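Local coordinates for protein-L-isoaspartate O-methyltransferase beta-aspartate methyltransferase (Plasmodium falciparum, PDB 2PBF) that probably repairs damaged proteins by methylating L-isoaspartyl carboxylates with S-adenosyl-L-methionine, and is held here with the spent cofactor, S-adenosyl-L-homocysteine, at residues His57-Ser62 and Lys119-Phe124; Tyr93-Met98 and Asp140-Ile145; Gln36-Lys41 and Ile46-Thr51; Ser82-Val87 and Ile100-Leu105. All coordinates share one frame; numbering follows the deposited sequence.

Interaction 1 of 4, residues His57-Ser62 and Lys119-Phe124; sequences HGVTIS and KDLVNF. With SAH (S-adenosyl-L-homocysteine), chain C.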
# COMPACT_ATOMS: atom_id res chain seq x y z
N HIS A 57 10.19 -12.89 8.80
CA HIS A 57 10.21 -11.84 9.84
C HIS A 57 8.87 -11.48 10.50
O HIS A 57 8.64 -10.33 10.88
CB HIS A 57 10.89 -10.57 9.32
CG HIS A 57 12.36 -10.72 9.15
ND1 HIS A 57 13.26 -10.35 10.14
CD2 HIS A 57 13.10 -11.22 8.14
CE1 HIS A 57 14.49 -10.61 9.72
NE2 HIS A 57 14.41 -11.14 8.51
N GLY A 58 8.00 -12.47 10.63
CA GLY A 58 6.72 -12.26 11.30
C GLY A 58 5.71 -11.56 10.41
O GLY A 58 4.72 -11.03 10.91
N VAL A 59 5.97 -11.54 9.11
CA VAL A 59 5.08 -10.81 8.20
C VAL A 59 4.52 -11.59 7.02
O VAL A 59 5.15 -12.47 6.45
CB VAL A 59 5.66 -9.42 7.76
CG1 VAL A 59 6.21 -8.63 8.97
CG2 VAL A 59 6.69 -9.58 6.64
N THR A 60 3.29 -11.23 6.67
CA THR A 60 2.59 -11.82 5.56
C THR A 60 2.38 -10.77 4.47
O THR A 60 2.33 -9.56 4.74
CB THR A 60 1.22 -12.39 6.01
OG1 THR A 60 0.47 -11.33 6.62
CG2 THR A 60 1.40 -13.54 7.04
N ILE A 61 2.29 -11.24 3.22
CA ILE A 61 1.67 -10.45 2.17
C ILE A 61 0.18 -10.51 2.52
O ILE A 61 -0.33 -11.56 2.88
CB ILE A 61 1.96 -11.04 0.77
CG1 ILE A 61 1.29 -10.21 -0.35
CG2 ILE A 61 1.51 -12.49 0.70
CD1 ILE A 61 1.72 -10.64 -1.77
N SER A 62 -0.51 -9.38 2.45
CA SER A 62 -1.93 -9.35 2.81
C SER A 62 -2.82 -10.22 1.90
O SER A 62 -2.44 -10.57 0.77
CB SER A 62 -2.44 -7.91 2.87
OG SER A 62 -1.62 -7.13 3.74
N LYS A 119 14.73 -5.14 6.36
CA LYS A 119 15.63 -5.07 5.23
C LYS A 119 15.45 -6.25 4.30
O LYS A 119 15.49 -6.10 3.09
CB LYS A 119 17.08 -5.00 5.73
CG LYS A 119 18.13 -5.01 4.65
CD LYS A 119 18.12 -3.73 3.84
CE LYS A 119 19.24 -3.73 2.79
NZ LYS A 119 19.20 -2.46 2.01
N ASP A 120 15.27 -7.44 4.88
CA ASP A 120 14.96 -8.63 4.11
C ASP A 120 13.71 -8.48 3.29
O ASP A 120 13.62 -9.05 2.20
CB ASP A 120 14.76 -9.82 5.04
CG ASP A 120 16.06 -10.42 5.50
OD1 ASP A 120 17.08 -10.28 4.78
OD2 ASP A 120 16.04 -11.02 6.58
N LEU A 121 12.73 -7.75 3.82
CA LEU A 121 11.51 -7.48 3.07
C LEU A 121 11.72 -6.42 1.98
O LEU A 121 11.20 -6.59 0.87
CB LEU A 121 10.32 -7.19 3.99
CG LEU A 121 9.82 -8.54 4.54
CD1 LEU A 121 9.43 -8.43 5.97
CD2 LEU A 121 8.70 -9.10 3.68
N VAL A 122 12.48 -5.37 2.29
CA VAL A 122 13.00 -4.49 1.22
C VAL A 122 13.59 -5.35 0.08
O VAL A 122 13.12 -5.30 -1.05
CB VAL A 122 14.09 -3.50 1.72
CG1 VAL A 122 14.60 -2.65 0.56
CG2 VAL A 122 13.56 -2.61 2.83
N ASN A 123 14.61 -6.16 0.39
CA ASN A 123 15.22 -6.97 -0.65
C ASN A 123 14.26 -7.95 -1.31
O ASN A 123 14.41 -8.25 -2.49
CB ASN A 123 16.49 -7.67 -0.17
CG ASN A 123 17.47 -6.71 0.50
OD1 ASN A 123 17.84 -5.67 -0.06
ND2 ASN A 123 17.87 -7.04 1.73
N PHE A 124 13.31 -8.49 -0.54
CA PHE A 124 12.29 -9.40 -1.07
C PHE A 124 11.43 -8.69 -2.12
O PHE A 124 11.18 -9.22 -3.21
CB PHE A 124 11.41 -9.96 0.08
CG PHE A 124 10.24 -10.79 -0.38
CD1 PHE A 124 10.43 -12.08 -0.88
CD2 PHE A 124 8.94 -10.30 -0.28
CE1 PHE A 124 9.34 -12.86 -1.29
CE2 PHE A 124 7.85 -11.07 -0.70
CZ PHE A 124 8.05 -12.35 -1.20
N SAH C . 1.35 -4.13 1.92
CA SAH C . 2.16 -5.27 2.43
CB SAH C . 1.82 -5.50 3.88
CG SAH C . 2.94 -6.30 4.52
SD SAH C . 2.62 -6.61 6.26
C SAH C . 1.98 -6.55 1.62
O SAH C . 0.85 -6.91 1.30
OXT SAH C . 2.98 -7.25 1.27
C5' SAH C . 3.09 -4.97 6.87
C4' SAH C . 4.55 -4.57 6.66
O4' SAH C . 4.78 -3.44 7.46
C3' SAH C . 5.61 -5.59 7.05
O3' SAH C . 6.40 -5.89 5.92
C2' SAH C . 6.41 -4.91 8.15
O2' SAH C . 7.78 -5.22 8.09
C1' SAH C . 6.14 -3.45 7.86
N9 SAH C . 6.26 -2.52 9.00
C8 SAH C . 5.87 -2.77 10.29
N7 SAH C . 6.10 -1.66 11.02
C5 SAH C . 6.65 -0.70 10.23
C6 SAH C . 7.10 0.60 10.48
N6 SAH C . 7.04 1.16 11.69
N1 SAH C . 7.59 1.35 9.45
C2 SAH C . 7.67 0.80 8.18
N3 SAH C . 7.24 -0.48 7.97
C4 SAH C . 6.73 -1.23 8.97

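Interaction 2 of 4, residues Tyr93-Met98 and Asp140-Ile145; sequences YLTVCM and DNFKII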
# COMPACT_ATOMS: atom_id res chain seq x y z
N TYR A 93 3.68 -5.51 -3.21
CA TYR A 93 2.51 -5.78 -4.08
C TYR A 93 1.71 -4.49 -4.31
O TYR A 93 1.46 -4.06 -5.46
CB TYR A 93 1.59 -6.92 -3.53
CG TYR A 93 0.47 -7.14 -4.53
CD1 TYR A 93 0.67 -7.98 -5.64
CD2 TYR A 93 -0.74 -6.43 -4.45
CE1 TYR A 93 -0.31 -8.15 -6.61
CE2 TYR A 93 -1.73 -6.59 -5.41
CZ TYR A 93 -1.51 -7.46 -6.49
OH TYR A 93 -2.47 -7.62 -7.48
N LEU A 94 1.34 -3.86 -3.21
CA LEU A 94 0.50 -2.68 -3.27
C LEU A 94 1.23 -1.45 -3.83
O LEU A 94 0.62 -0.61 -4.48
CB LEU A 94 -0.18 -2.39 -1.93
CG LEU A 94 -1.50 -1.60 -2.08
CD1 LEU A 94 -2.66 -2.44 -2.67
CD2 LEU A 94 -1.87 -1.13 -0.77
N THR A 95 2.54 -1.38 -3.57
CA THR A 95 3.36 -0.30 -4.10
C THR A 95 3.39 -0.28 -5.63
O THR A 95 3.23 0.77 -6.24
CB THR A 95 4.83 -0.35 -3.56
OG1 THR A 95 4.83 -0.94 -2.26
CG2 THR A 95 5.39 1.04 -3.45
N VAL A 96 3.59 -1.45 -6.23
CA VAL A 96 3.49 -1.63 -7.68
C VAL A 96 2.08 -1.30 -8.20
O VAL A 96 1.93 -0.65 -9.24
CB VAL A 96 3.95 -3.05 -8.07
CG1 VAL A 96 3.82 -3.29 -9.57
CG2 VAL A 96 5.40 -3.25 -7.64
N CYS A 97 1.05 -1.73 -7.49
CA CYS A 97 -0.32 -1.34 -7.83
C CYS A 97 -0.41 0.20 -7.90
O CYS A 97 -0.94 0.74 -8.86
CB CYS A 97 -1.34 -1.95 -6.84
SG CYS A 97 -1.78 -3.70 -7.14
N MET A 98 0.15 0.90 -6.92
CA MET A 98 0.15 2.36 -6.97
C MET A 98 0.94 2.93 -8.17
O MET A 98 0.47 3.86 -8.82
CB MET A 98 0.71 2.96 -5.69
CG MET A 98 -0.14 2.77 -4.44
SD MET A 98 0.85 3.38 -3.04
CE MET A 98 -0.39 3.28 -1.78
N ASP A 140 13.27 7.50 -11.46
CA ASP A 140 13.50 8.39 -10.32
C ASP A 140 12.28 8.49 -9.43
O ASP A 140 12.39 8.86 -8.26
CB ASP A 140 13.83 9.81 -10.79
CG ASP A 140 15.29 9.97 -11.25
OD1 ASP A 140 16.17 9.21 -10.76
OD2 ASP A 140 15.54 10.87 -12.09
N ASN A 141 11.10 8.23 -10.01
CA ASN A 141 9.85 8.48 -9.30
C ASN A 141 9.13 7.22 -8.75
O ASN A 141 7.93 7.23 -8.53
CB ASN A 141 8.91 9.36 -10.16
CG ASN A 141 8.55 8.72 -11.48
OD1 ASN A 141 9.26 7.86 -11.98
ND2 ASN A 141 7.42 9.10 -12.02
N PHE A 142 9.89 6.13 -8.57
CA PHE A 142 9.43 4.96 -7.85
C PHE A 142 10.59 4.47 -7.00
O PHE A 142 11.71 4.36 -7.49
CB PHE A 142 8.93 3.85 -8.81
CG PHE A 142 8.53 2.57 -8.10
CD1 PHE A 142 7.22 2.39 -7.68
CD2 PHE A 142 9.48 1.59 -7.78
CE1 PHE A 142 6.83 1.23 -6.96
CE2 PHE A 142 9.09 0.42 -7.06
CZ PHE A 142 7.76 0.24 -6.69
N LYS A 143 10.35 4.24 -5.71
CA LYS A 143 11.39 3.68 -4.85
C LYS A 143 10.82 2.84 -3.71
O LYS A 143 9.72 3.13 -3.22
CB LYS A 143 12.22 4.79 -4.19
CG LYS A 143 13.07 5.61 -5.13
CD LYS A 143 13.30 7.01 -4.58
CE LYS A 143 13.36 8.01 -5.74
NZ LYS A 143 14.52 8.94 -5.66
N ILE A 144 11.59 1.84 -3.30
CA ILE A 144 11.35 1.11 -2.05
C ILE A 144 12.54 1.37 -1.14
O ILE A 144 13.66 1.02 -1.48
CB ILE A 144 11.25 -0.42 -2.25
CG1 ILE A 144 10.22 -0.80 -3.32
CG2 ILE A 144 10.99 -1.13 -0.89
CD1 ILE A 144 8.75 -0.52 -2.95
N ILE A 145 12.26 2.00 -0.01
CA ILE A 145 13.25 2.43 0.98
C ILE A 145 13.20 1.55 2.23
O ILE A 145 12.12 1.21 2.71
CB ILE A 145 12.97 3.92 1.41
CG1 ILE A 145 12.81 4.85 0.20
CG2 ILE A 145 14.03 4.46 2.31
CD1 ILE A 145 13.86 4.68 -0.88

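Interaction 3 of 4, residues Gln36-Lys41 and Ile46-Thr51; sequences QVDRGK and IPYIDT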
# COMPACT_ATOMS: atom_id res chain seq x y z
N GLN A 36 -3.11 -5.96 -13.80
CA GLN A 36 -1.76 -5.63 -14.26
C GLN A 36 -0.64 -6.11 -13.33
O GLN A 36 0.54 -6.13 -13.73
CB GLN A 36 -1.65 -4.13 -14.55
CG GLN A 36 -2.49 -3.69 -15.76
CD GLN A 36 -2.39 -2.19 -16.04
OE1 GLN A 36 -1.46 -1.74 -16.66
NE2 GLN A 36 -3.38 -1.44 -15.57
N VAL A 37 -1.00 -6.51 -12.10
CA VAL A 37 -0.02 -6.94 -11.11
C VAL A 37 -0.31 -8.37 -10.60
O VAL A 37 -1.12 -8.57 -9.68
CB VAL A 37 0.08 -5.91 -9.90
CG1 VAL A 37 1.27 -6.24 -9.04
CG2 VAL A 37 0.20 -4.47 -10.41
N ASP A 38 0.34 -9.36 -11.21
CA ASP A 38 0.15 -10.76 -10.88
C ASP A 38 0.72 -11.11 -9.51
O ASP A 38 1.94 -11.00 -9.28
CB ASP A 38 0.80 -11.64 -11.98
CG ASP A 38 0.51 -13.14 -11.80
OD1 ASP A 38 0.26 -13.60 -10.67
OD2 ASP A 38 0.55 -13.87 -12.82
N ARG A 39 -0.16 -11.55 -8.61
CA ARG A 39 0.19 -11.87 -7.21
C ARG A 39 1.28 -12.93 -7.08
O ARG A 39 2.12 -12.85 -6.17
CB ARG A 39 -1.08 -12.29 -6.44
CG ARG A 39 -0.94 -12.36 -4.92
CD ARG A 39 -2.27 -12.78 -4.25
NE ARG A 39 -2.09 -13.26 -2.88
CZ ARG A 39 -1.97 -12.46 -1.80
NH1 ARG A 39 -2.05 -11.15 -1.93
NH2 ARG A 39 -1.79 -12.99 -0.59
N GLY A 40 1.28 -13.90 -8.00
CA GLY A 40 2.32 -14.94 -8.07
C GLY A 40 3.74 -14.46 -8.31
O GLY A 40 4.72 -15.19 -8.07
N LYS A 41 3.88 -13.23 -8.77
CA LYS A 41 5.21 -12.61 -8.91
C LYS A 41 5.66 -11.96 -7.59
O LYS A 41 6.80 -11.50 -7.47
CB LYS A 41 5.21 -11.59 -10.06
CG LYS A 41 4.72 -12.16 -11.38
CD LYS A 41 5.88 -12.70 -12.21
CE LYS A 41 5.51 -12.74 -13.69
NZ LYS A 41 6.72 -12.67 -14.58
N ILE A 46 0.99 -20.70 -2.49
CA ILE A 46 -0.44 -20.50 -2.79
C ILE A 46 -0.76 -19.04 -3.16
O ILE A 46 -1.54 -18.36 -2.49
CB ILE A 46 -1.35 -20.99 -1.64
CG1 ILE A 46 -0.91 -20.36 -0.30
CG2 ILE A 46 -1.36 -22.53 -1.59
CD1 ILE A 46 -1.97 -20.36 0.77
N PRO A 47 -0.14 -18.55 -4.25
CA PRO A 47 -0.27 -17.13 -4.56
C PRO A 47 -1.69 -16.62 -4.88
O PRO A 47 -1.91 -15.43 -4.84
CB PRO A 47 0.64 -16.97 -5.77
CG PRO A 47 0.62 -18.36 -6.41
CD PRO A 47 0.70 -19.25 -5.24
N TYR A 48 -2.65 -17.49 -5.19
CA TYR A 48 -3.98 -17.01 -5.61
C TYR A 48 -5.12 -17.31 -4.67
O TYR A 48 -6.28 -17.05 -4.96
CB TYR A 48 -4.29 -17.51 -7.02
CG TYR A 48 -3.18 -17.17 -7.98
CD1 TYR A 48 -2.84 -15.84 -8.23
CD2 TYR A 48 -2.47 -18.18 -8.63
CE1 TYR A 48 -1.82 -15.51 -9.10
CE2 TYR A 48 -1.44 -17.86 -9.53
CZ TYR A 48 -1.12 -16.52 -9.76
OH TYR A 48 -0.11 -16.20 -10.64
N ILE A 49 -4.79 -17.85 -3.51
CA ILE A 49 -5.79 -18.09 -2.51
C ILE A 49 -6.03 -16.81 -1.73
O ILE A 49 -5.10 -16.07 -1.41
CB ILE A 49 -5.43 -19.31 -1.65
CG1 ILE A 49 -5.45 -20.56 -2.57
CG2 ILE A 49 -6.39 -19.46 -0.48
CD1 ILE A 49 -5.52 -21.82 -1.84
N ASP A 50 -7.30 -16.53 -1.46
CA ASP A 50 -7.66 -15.31 -0.76
C ASP A 50 -7.43 -15.40 0.75
O ASP A 50 -8.36 -15.59 1.53
CB ASP A 50 -9.08 -14.88 -1.07
CG ASP A 50 -9.40 -13.52 -0.47
OD1 ASP A 50 -8.53 -12.63 -0.52
OD2 ASP A 50 -10.52 -13.36 0.05
N THR A 51 -6.17 -15.22 1.14
CA THR A 51 -5.71 -15.36 2.50
C THR A 51 -4.34 -14.69 2.55
O THR A 51 -3.71 -14.54 1.50
CB THR A 51 -5.58 -16.86 2.90
OG1 THR A 51 -5.26 -16.95 4.29
CG2 THR A 51 -4.49 -17.55 2.11
O HOH W 1 -2.49 -15.75 -1.61

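Interaction 4 of 4, residues Ser82-Val87 and Ile100-Leu105; sequences SRAIDV and IKMNVL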
# COMPACT_ATOMS: atom_id res chain seq x y z
N SER A 82 0.09 12.59 -9.19
CA SER A 82 0.04 12.68 -7.74
C SER A 82 1.17 11.95 -7.05
O SER A 82 2.00 11.31 -7.70
CB SER A 82 -1.32 12.20 -7.22
OG SER A 82 -2.25 13.28 -7.26
N ARG A 83 1.19 12.06 -5.72
CA ARG A 83 2.22 11.47 -4.87
C ARG A 83 1.57 10.52 -3.85
O ARG A 83 0.66 10.92 -3.11
CB ARG A 83 3.02 12.55 -4.16
CG ARG A 83 3.55 13.64 -5.08
CD ARG A 83 4.48 14.59 -4.34
NE ARG A 83 5.84 14.06 -4.17
CZ ARG A 83 6.46 13.93 -3.00
NH1 ARG A 83 5.84 14.27 -1.86
NH2 ARG A 83 7.69 13.45 -2.96
N ALA A 84 2.05 9.28 -3.84
CA ALA A 84 1.55 8.21 -2.95
C ALA A 84 2.70 7.62 -2.13
O ALA A 84 3.85 7.59 -2.58
CB ALA A 84 0.88 7.11 -3.77
N ILE A 85 2.40 7.18 -0.91
CA ILE A 85 3.37 6.49 -0.08
C ILE A 85 2.71 5.23 0.50
O ILE A 85 1.56 5.27 0.95
CB ILE A 85 4.02 7.42 1.02
CG1 ILE A 85 4.99 6.65 1.92
CG2 ILE A 85 2.95 8.20 1.84
CD1 ILE A 85 5.87 7.57 2.78
N ASP A 86 3.43 4.12 0.42
CA ASP A 86 2.97 2.84 0.93
C ASP A 86 3.82 2.57 2.14
O ASP A 86 5.03 2.28 2.03
CB ASP A 86 3.15 1.75 -0.12
CG ASP A 86 2.60 0.40 0.31
OD1 ASP A 86 1.81 0.32 1.26
OD2 ASP A 86 2.96 -0.61 -0.35
N VAL A 87 3.18 2.67 3.30
CA VAL A 87 3.88 2.49 4.56
C VAL A 87 3.77 1.03 4.99
O VAL A 87 2.69 0.58 5.36
CB VAL A 87 3.29 3.40 5.67
CG1 VAL A 87 4.04 3.14 7.02
CG2 VAL A 87 3.37 4.90 5.26
N ILE A 100 1.40 1.55 -11.01
CA ILE A 100 0.63 1.25 -12.20
C ILE A 100 -0.52 2.21 -12.40
O ILE A 100 -0.67 2.78 -13.47
CB ILE A 100 0.10 -0.22 -12.21
CG1 ILE A 100 1.22 -1.17 -12.60
CG2 ILE A 100 -1.11 -0.39 -13.18
CD1 ILE A 100 1.98 -0.73 -13.83
N LYS A 101 -1.29 2.42 -11.34
CA LYS A 101 -2.46 3.29 -11.40
C LYS A 101 -2.07 4.74 -11.69
O LYS A 101 -2.82 5.50 -12.34
CB LYS A 101 -3.22 3.22 -10.08
CG LYS A 101 -4.70 3.16 -10.28
CD LYS A 101 -5.29 4.51 -10.26
CE LYS A 101 -6.60 4.57 -10.98
NZ LYS A 101 -7.05 6.01 -10.94
N MET A 102 -0.91 5.13 -11.19
CA MET A 102 -0.44 6.50 -11.31
C MET A 102 0.52 6.70 -12.50
O MET A 102 1.02 7.80 -12.73
CB MET A 102 0.22 6.92 -9.99
CG MET A 102 -0.76 7.06 -8.82
SD MET A 102 0.06 7.10 -7.22
CE MET A 102 0.51 8.81 -7.16
N ASN A 103 0.80 5.62 -13.22
CA ASN A 103 1.64 5.68 -14.40
C ASN A 103 2.97 6.37 -14.17
O ASN A 103 3.34 7.27 -14.93
CB ASN A 103 0.89 6.34 -15.57
CG ASN A 103 1.43 5.92 -16.95
OD1 ASN A 103 2.45 5.21 -17.09
ND2 ASN A 103 0.74 6.38 -17.98
N VAL A 104 3.68 5.97 -13.12
CA VAL A 104 5.01 6.52 -12.83
C VAL A 104 5.96 6.35 -14.01
O VAL A 104 6.93 7.10 -14.14
CB VAL A 104 5.65 5.91 -11.55
CG1 VAL A 104 4.85 6.31 -10.32
CG2 VAL A 104 5.76 4.42 -11.67
N LEU A 105 5.69 5.38 -14.88
CA LEU A 105 6.57 5.10 -16.02
C LEU A 105 6.50 6.18 -17.12
O LEU A 105 7.54 6.57 -17.68
CB LEU A 105 6.30 3.71 -16.61
CG LEU A 105 6.81 2.47 -15.85
CD1 LEU A 105 6.28 1.19 -16.53
CD2 LEU A 105 8.32 2.45 -15.75

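Interaction 1 of 4, residues His57-Ser62 and Lys119-Phe124
H57 and D120 make the one hydrogen bond across this contact, at its exposed end. The imidazole NE2 of H57 donates to D120 OD2 over 2.5 Å, a short and rather bent bond with an N-H...O angle of 141°. The oxygen receives it on its anti lone pair, away from OD1. The acceptor is tilted from the imidazole plane, and the two side chains cross at about a right angle with ring and carboxylate planes turned 53° apart. H57 reaches helix 119-132 because its CG stands beside the backbone N (chi1 -71°), while H57 and G58, both with positive phi, turn the chain between strands 53-56 and 59-61.

The apolar part lies deeper. V59 CG2 and the methyls of L121 meet tip to tip; their modelled spacing is too tight to be taken literally. H57 CB adds a looser touch, 4.2 Å from L121 CD1.

The third kind of interaction is with S-adenosyl-L-homocysteine. V59 CG1 lies 3.6 Å from C3' of its ribose, and L121 CD1 is 4.0 Å from O3'. Farther along the chain, T60 O is 3.3 Å from the ligand's CG, and, just past the strand, S62 N gives a nearly straight hydrogen bond of 3.0 Å to the carboxylate O. H67 and S91 also bond the ligand, and E116 and N148 are further partners.

The chemistry is thus divided: an outer histidine-carboxylate bond ties hairpin to helix, while buried aliphatic groups and a backbone N-H receive the cofactor product between them.

Interaction 2 of 4, residues Tyr93-Met98 and Asp140-Ile145
T95 stands opposite I144, their CA atoms 8.4 Å apart, where helix 93-98 runs nearly antiparallel to strand 142-145 with an axis angle of 162° and a closest approach of 10.0 Å. No hydrogen bond spans the gap, and every touching residue is buried.

The methyl CG2 of T95 does most of the work. It meets the tip of I144, 3.7 Å from CD1, and the rim of the F142 ring, 3.8 Å from CE1. The edge of that ring is turned to the helix backbone: T95 O lies near the ring plane, 3.7 Å from CE1, and T95 C is in the plane itself. F142 gets there with CG anti to its backbone N (chi1 176°), which sends the ring out from the sheet toward the first turn of the helix. V96 adds a looser touch, its CG2 4.3 Å from F142 CZ.

The polar end of T95 looks elsewhere: OG1 is hydrogen-bonded to D86 OD2 on strand 83-87, so one side chain offers its methyl to the outer strand and its hydroxyl to a strand nearer the middle of the sheet. I129 of helix 119-132 packs on both V96 and F142, and V112 of the intervening strand lies against T95.

The helix after the glycine-rich loop, packed on one face of a largely parallel sheet, is the arrangement of the Rossmann-like fold of class I methyltransferases; the T95 side chain is about 6 Å from the bound cofactor product.

Interaction 3 of 4, residues Gln36-Lys41 and Ile46-Thr51
Y48 reaches back over its own turn to D38, and its OH donates a 2.6 Å hydrogen bond to D38 OD1. The carboxylate takes it on the syn lone pair of OD1, and OD1 lies at the edge of the phenol ring, near its plane; carboxylate and ring are turned 40° against each other. The same oxygen accepts from G40 N at 2.9 Å, on its anti side and 30° out of the carboxylate plane. Two donors thus hold the carboxylate of D38, whose CG stands opposite the backbone N (chi1 -174°), in a fixed rotation.

With CG of Y48 beside the backbone N, the ring folds back over P47. P47 CG lies 3.7 Å above one ring face, offset toward the rim. From the other segment G40 packs on P47, its CA 3.5 Å from P47 CB, and having no side chain it leaves room for the phenol OH alongside.

R39 extends its chain from CG to NE past the carbonyl of P47. A water near the guanidinium plane accepts from R39 NE at 2.8 Å and donates to I46 O and to I49 O, so it stitches the arginine to both ends of the turn. Farther out, R39 NH1 is hydrogen-bonded to S62 O. Helix 12-21 covers one side through H12, which touches D38, R39 and Y48.

The arrangement is an Asx turn at D38, opening the 3-10 segment 39-41, set against a type I beta turn from I46 to I49 in the surface loop that leads to strand 53-56.

Interaction 4 of 4, residues Ser82-Val87 and Ile100-Leu105
The S82-R83 peptide carries one face of this contact: the methyl of M102 lies over that face, with CE 3.2 Å from S82 C and 3.0 Å from S82 O, a tight approach without a hydrogen bond. At the peptide's edge, R83 N is held by D164 OD2. The other flat group, the R83 guanidinium, takes no part in the contact with M102; it makes a cation-pi contact with F163, and its NH1 is hydrogen-bonded to L160 O and L162 O.

The setting is a beta-alpha-beta crossover, in which strand 83-87 leads through helix 93-101 to the parallel neighbour 111-116. M102 sits just past the helix, where N103 with its positive phi completes a Schellman motif; N103 N bonds back to I100 O at 3.2 Å. The chain therefore turns off here toward the next strand, and M102 O is hydrogen-bonded to S110 OG on the way.

M102 leaves its backbone with CG beside the N (chi1 -69°), runs on extended, then bends at the thioether (chi3 83°). That bend lays SD against A84 and carries CE back to the start of the strand, where it also lies 3.9 Å from S82 CB. V112 touches M102 from the neighbouring strand, and M98 packs on A84 from the helix. Nothing polar bridges the two segments: the inner end of the contact is M102 SD against A84 CB, at 3.5 Å.

Interactions 2 and 4 share helix 93-101 and one face of the large sheet, their centres about 7 Å apart; both are apolar across their segments, 2 fully buried and 4 partly so. Polar bonds run between them instead, T95 OG1 to D86 OD2 and N141 ND2 to V104 O. Interaction 3, at the surface, relies on a carboxylate, a phenol and a water. Interaction 1 combines both chemistries, with an exposed polar pair and buried aliphatic groups at the cofactor. R39 ties interactions 3 and 1 through S62 O, and Y93 ties 2 to 3 through V37 O, whereas interactions 1 and 4 do not touch.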